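Local coordinates for type IV secretion protein Dot (Legionella pneumophila, PDB 6KS5), which acts as a deubiquitinase and is thought to regulate polyubiquitin association with the Legionella phagosome, at residues Asp21-Phe26 against Arg288-Tyr293; Leu312-Cys317 against His321-Pro326. One frame throughout, in Å; residues are numbered along the deposited sequence.

Contact 1. Residues Asp21-Phe26 against Arg288-Tyr293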
loop_
_atom_site.group_PDB
_atom_site.type_symbol
_atom_site.label_atom_id
_atom_site.label_comp_id
_atom_site.label_asym_id
_atom_site.label_seq_id
_atom_site.Cartn_x
_atom_site.Cartn_y
_atom_site.Cartn_z
ATOM N N ASP A 21 12.462 6.612 11.412
ATOM C CA ASP A 21 12.147 7.141 10.089
ATOM C C ASP A 21 12.399 6.049 9.053
ATOM O O ASP A 21 13.551 5.703 8.774
ATOM C CB ASP A 21 12.979 8.392 9.806
ATOM C CG ASP A 21 12.517 9.145 8.562
ATOM O OD1 ASP A 21 11.504 8.733 7.938
ATOM O OD2 ASP A 21 13.170 10.156 8.215
ATOM N N VAL A 22 11.321 5.504 8.477
ATOM C CA VAL A 22 11.412 4.413 7.507
ATOM C C VAL A 22 11.478 4.990 6.099
ATOM O O VAL A 22 10.774 5.954 5.773
ATOM C CB VAL A 22 10.220 3.448 7.651
ATOM C CG1 VAL A 22 10.446 2.212 6.814
ATOM C CG2 VAL A 22 9.993 3.079 9.110
ATOM N N SER A 23 12.318 4.390 5.255
ATOM C CA SER A 23 12.490 4.879 3.892
ATOM C C SER A 23 11.184 4.834 3.106
ATOM O O SER A 23 10.428 3.860 3.172
ATOM C CB SER A 23 13.552 4.056 3.160
ATOM O OG SER A 23 13.941 4.696 1.957
ATOM N N GLY A 24 10.932 5.901 2.353
ATOM C CA GLY A 24 9.803 5.947 1.449
ATOM C C GLY A 24 10.217 5.677 0.016
ATOM O O GLY A 24 9.673 6.273 -0.919
ATOM N N ALA A 25 11.196 4.795 -0.168
ATOM C CA ALA A 25 11.606 4.403 -1.508
ATOM C C ALA A 25 10.550 3.507 -2.136
ATOM O O ALA A 25 9.962 2.652 -1.467
ATOM C CB ALA A 25 12.951 3.679 -1.472
ATOM N N PHE A 26 10.299 3.720 -3.428
ATOM C CA PHE A 26 9.313 2.960 -4.192
ATOM C C PHE A 26 7.908 3.076 -3.615
ATOM O O PHE A 26 7.069 2.205 -3.849
ATOM C CB PHE A 26 9.710 1.485 -4.295
ATOM C CG PHE A 26 11.010 1.262 -4.996
ATOM C CD1 PHE A 26 11.049 1.099 -6.371
ATOM C CD2 PHE A 26 12.195 1.215 -4.282
ATOM C CE1 PHE A 26 12.247 0.886 -7.022
ATOM C CE2 PHE A 26 13.397 1.005 -4.925
ATOM C CZ PHE A 26 13.423 0.837 -6.297
ATOM N N ARG A 288 20.715 3.316 11.575
ATOM C CA ARG A 288 22.093 3.641 11.215
ATOM C C ARG A 288 22.357 3.393 9.735
ATOM O O ARG A 288 23.087 4.160 9.095
ATOM C CB ARG A 288 23.067 2.843 12.085
ATOM N N SER A 289 21.770 2.334 9.171
ATOM C CA SER A 289 21.868 2.119 7.728
ATOM C C SER A 289 21.196 3.255 6.953
ATOM O O SER A 289 21.769 3.800 6.008
ATOM C CB SER A 289 21.219 0.795 7.321
ATOM O OG SER A 289 21.463 -0.274 8.215
ATOM N N TYR A 290 19.966 3.617 7.331
ATOM C CA TYR A 290 19.242 4.643 6.582
ATOM C C TYR A 290 20.018 5.951 6.570
ATOM O O TYR A 290 20.107 6.618 5.533
ATOM C CB TYR A 290 17.849 4.838 7.181
ATOM C CG TYR A 290 16.922 5.655 6.317
ATOM C CD1 TYR A 290 17.001 5.604 4.927
ATOM C CD2 TYR A 290 15.973 6.490 6.889
ATOM C CE1 TYR A 290 16.148 6.354 4.137
ATOM C CE2 TYR A 290 15.118 7.247 6.110
ATOM C CZ TYR A 290 15.212 7.173 4.727
ATOM O OH TYR A 290 14.379 7.917 3.924
ATOM N N ALA A 291 20.602 6.323 7.714
ATOM C CA ALA A 291 21.455 7.504 7.765
ATOM C C ALA A 291 22.705 7.324 6.913
ATOM O O ALA A 291 23.220 8.297 6.351
ATOM C CB ALA A 291 21.824 7.820 9.215
ATOM N N GLN A 292 23.204 6.092 6.797
ATOM C CA GLN A 292 24.289 5.838 5.859
ATOM C C GLN A 292 23.786 5.908 4.428
ATOM O O GLN A 292 24.480 6.426 3.546
ATOM C CB GLN A 292 24.926 4.478 6.137
ATOM N N TYR A 293 22.573 5.405 4.186
ATOM C CA TYR A 293 22.002 5.416 2.845
ATOM C C TYR A 293 21.719 6.831 2.357
ATOM O O TYR A 293 21.847 7.107 1.159
ATOM C CB TYR A 293 20.717 4.592 2.823
ATOM C CG TYR A 293 20.897 3.138 2.455
ATOM C CD1 TYR A 293 21.080 2.169 3.430
ATOM C CD2 TYR A 293 20.872 2.736 1.125
ATOM C CE1 TYR A 293 21.235 0.838 3.090
ATOM C CE2 TYR A 293 21.024 1.409 0.776
ATOM C CZ TYR A 293 21.202 0.463 1.759
ATOM O OH TYR A 293 21.356 -0.859 1.407
#
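One face of the Tyr290 ring lies against the backbone of Ser23, whose N sits 4.0 Å above the ring plane, displaced toward the rim. Asp21 O and the carbonyl carbon of Val22 approach the ring obliquely. The contact is helix-on-loop packing: a single aromatic side chain from helix 280-296 reaches the loop that links strand 20-21, an outermost strand of the mixed sheet, to helix 29-40. Tyr290 makes the reach because its CG stands anti to the backbone N (chi1 -168°), which extends the ring from the helix toward the loop.

Along the ring the partners change. Ser23 meets the CE1 side, with CB 3.6 Å from Tyr290 CE1 and OG 3.5 Å from the same carbon. Farther out, the phenol oxygen Tyr290 OH lies 3.6 Å from Ser23 CA. By the CD2-CE2 bond, on the same side of the ring plane as Ser23 N, Asp21 O comes within 3.2 Å of Tyr290 CD2, and the carboxylate carbon Asp21 CG stands 4.0 Å from Tyr290 CE2. That carboxylate is turned almost perpendicular to the ring, the planes being 87° apart, so the two flat groups do not stack. What crosses the contact is packing of the phenol ring against loop atoms.

Polar bonds to other parts of the chain hold the loop: Val22 O is hydrogen-bonded to His270 NE2, and Ser23 O to His32 ND1 of helix 29-40. One turn along the helix, Tyr293 OH bonds to Glu96 OE1, and Ser23 and Ser289 both touch Phe95, so helix 95-112 touches both segments. Within the loop, Ala25 N gives a weak hydrogen bond to Ser23 OG, 3.5 Å long and bent to 138° at the hydrogen, in the pattern of an ST turn.

Contact 2. Residues Leu312-Cys317 against His321-Pro326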
loop_
_atom_site.group_PDB
_atom_site.type_symbol
_atom_site.label_atom_id
_atom_site.label_comp_id
_atom_site.label_asym_id
_atom_site.label_seq_id
_atom_site.Cartn_x
_atom_site.Cartn_y
_atom_site.Cartn_z
ATOM N N LEU A 312 22.226 -1.380 -1.891
ATOM C CA LEU A 312 21.158 -0.985 -2.800
ATOM C C LEU A 312 20.967 0.527 -2.866
ATOM O O LEU A 312 19.835 1.002 -3.031
ATOM C CB LEU A 312 19.854 -1.667 -2.389
ATOM C CG LEU A 312 20.016 -3.040 -1.731
ATOM C CD1 LEU A 312 18.713 -3.477 -1.091
ATOM C CD2 LEU A 312 20.494 -4.087 -2.731
ATOM N N VAL A 313 22.049 1.297 -2.750
ATOM C CA VAL A 313 21.913 2.748 -2.682
ATOM C C VAL A 313 21.371 3.301 -3.996
ATOM O O VAL A 313 20.472 4.151 -4.007
ATOM C CB VAL A 313 23.256 3.395 -2.302
ATOM C CG1 VAL A 313 24.378 2.863 -3.177
ATOM C CG2 VAL A 313 23.164 4.909 -2.409
ATOM N N ARG A 314 21.903 2.825 -5.127
ATOM C CA ARG A 314 21.442 3.318 -6.418
ATOM C C ARG A 314 20.014 2.887 -6.715
ATOM O O ARG A 314 19.325 3.558 -7.490
ATOM C CB ARG A 314 22.376 2.838 -7.524
ATOM C CG ARG A 314 22.057 3.417 -8.892
ATOM C CD ARG A 314 22.490 2.493 -10.010
ATOM N NE ARG A 314 23.880 2.737 -10.374
ATOM C CZ ARG A 314 24.267 3.334 -11.497
ATOM N NH1 ARG A 314 23.363 3.745 -12.378
ATOM N NH2 ARG A 314 25.560 3.519 -11.739
ATOM N N ALA A 315 19.549 1.797 -6.104
ATOM C CA ALA A 315 18.185 1.344 -6.346
ATOM C C ALA A 315 17.158 2.256 -5.685
ATOM O O ALA A 315 16.019 2.340 -6.153
ATOM C CB ALA A 315 18.014 -0.091 -5.856
ATOM N N THR A 316 17.531 2.940 -4.608
ATOM C CA THR A 316 16.598 3.789 -3.880
ATOM C C THR A 316 16.612 5.237 -4.351
ATOM O O THR A 316 15.905 6.065 -3.768
ATOM C CB THR A 316 16.894 3.741 -2.378
ATOM O OG1 THR A 316 18.142 4.396 -2.116
ATOM C CG2 THR A 316 16.958 2.300 -1.891
ATOM N N CYS A 317 17.386 5.564 -5.383
ATOM C CA CYS A 317 17.411 6.924 -5.892
ATOM C C CYS A 317 16.137 7.231 -6.675
ATOM O O CYS A 317 15.462 6.322 -7.165
ATOM C CB CYS A 317 18.634 7.139 -6.780
ATOM S SG CYS A 317 20.203 6.623 -6.047
ATOM N N HIS A 321 17.563 10.652 -12.615
ATOM C CA HIS A 321 18.877 11.196 -12.280
ATOM C C HIS A 321 19.992 10.251 -12.709
ATOM O O HIS A 321 20.905 10.637 -13.452
ATOM C CB HIS A 321 18.948 11.482 -10.783
ATOM C CG HIS A 321 17.909 12.450 -10.315
ATOM N ND1 HIS A 321 16.818 12.072 -9.562
ATOM C CD2 HIS A 321 17.801 13.788 -10.490
ATOM C CE1 HIS A 321 16.082 13.138 -9.294
ATOM N NE2 HIS A 321 16.658 14.192 -9.843
ATOM N N LEU A 322 19.949 9.010 -12.228
ATOM C CA LEU A 322 20.933 8.009 -12.616
ATOM C C LEU A 322 20.391 7.018 -13.636
ATOM O O LEU A 322 20.980 6.840 -14.707
ATOM C CB LEU A 322 21.434 7.245 -11.389
ATOM C CG LEU A 322 22.331 7.979 -10.412
ATOM C CD1 LEU A 322 22.771 6.989 -9.362
ATOM C CD2 LEU A 322 23.524 8.582 -11.141
ATOM N N ASP A 323 19.340 6.337 -13.326
ATOM C CA ASP A 323 18.842 5.506 -14.354
ATOM C C ASP A 323 17.439 5.893 -14.676
ATOM O O ASP A 323 16.911 6.919 -14.241
ATOM C CB ASP A 323 18.905 4.071 -13.904
ATOM C CG ASP A 323 20.159 3.769 -13.159
ATOM O OD1 ASP A 323 21.090 3.188 -13.741
ATOM O OD2 ASP A 323 20.219 4.121 -11.982
ATOM N N GLU A 324 16.848 5.095 -15.527
ATOM C CA GLU A 324 15.467 5.288 -15.796
ATOM C C GLU A 324 14.662 4.345 -14.933
ATOM O O GLU A 324 13.503 4.568 -14.801
ATOM C CB GLU A 324 15.180 5.141 -17.258
ATOM C CG GLU A 324 15.300 6.442 -18.007
ATOM C CD GLU A 324 14.110 6.690 -18.894
ATOM O OE1 GLU A 324 12.994 6.321 -18.503
ATOM O OE2 GLU A 324 14.293 7.248 -19.988
ATOM N N ASP A 325 15.256 3.316 -14.327
ATOM C CA ASP A 325 14.498 2.419 -13.478
ATOM C C ASP A 325 15.104 1.794 -12.202
ATOM O O ASP A 325 15.400 0.616 -12.065
ATOM C CB ASP A 325 13.775 1.381 -14.299
ATOM C CG ASP A 325 12.373 1.188 -13.842
ATOM O OD1 ASP A 325 12.165 0.999 -12.639
ATOM O OD2 ASP A 325 11.474 1.249 -14.678
ATOM N N PRO A 326 15.188 2.617 -11.213
ATOM C CA PRO A 326 15.665 2.212 -9.886
ATOM C C PRO A 326 15.450 0.741 -9.590
ATOM O O PRO A 326 16.308 0.115 -8.958
ATOM C CB PRO A 326 14.853 3.113 -8.947
ATOM C CG PRO A 326 14.613 4.341 -9.748
ATOM C CD PRO A 326 14.410 3.868 -11.162
#
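Arg314 meets Leu322 and Asp323 with different parts of its side chain. Arg314 CG touches Leu322 CD1 at 3.7 Å, and the same methyl lies over one face of the guanidinium, offset toward its rim. A bend at chi3 (-87°) turns the group to Asp323, which meets it at the edge. This is a salt bridge through NH1 alone: Arg314 NH1 to Asp323 OD2 is a hydrogen bond of 3.2 Å, straight (158°) and on the syn side of the carboxylate, while Arg314 NH1 to Asp323 OD1 is shorter at 2.7 Å but weak because strongly bent. Ala315 CA makes a CA-H...O contact with Pro326 O at 3.4 Å, and Ala315 O packs against Pro326 CB. Thr316 points away from 321-326, and its OG1 and N both bond to Val313 O. Cys317 closes the walk, with SG 4.2 Å from Leu322 CD1 and O 3.4 Å from Pro326 CG. The chain folds back on itself in the connection from helix 280-296 to helix 326-334, which Asp325 N-caps through a weak bond to Phe327 N; the side chains of Arg314 and Ala315 touch Ala329 and Leu330 of that helix, and Leu312 reaches helix 95-112.

In the fold
The centres of contact 1 and contact 2 lie about 14 Å apart, on the same side of the chain's centre, and the two follow one another in the sequence without overlapping. They meet at two places. Phe26, at the end of the 21-26 loop, brings CZ to 3.0 Å from Ala315 O and 3.8 Å from Pro326 CB. Tyr293, on the helix of contact 1, has CE2 3.7 Å from Val313 N, and a weak hydrogen bond links Tyr293 OH and Leu312 N. Helix 95-112 touches parts of both contacts. Together they pack the C-terminal region, including helix 326-334, against the loop that enters helix 29-40.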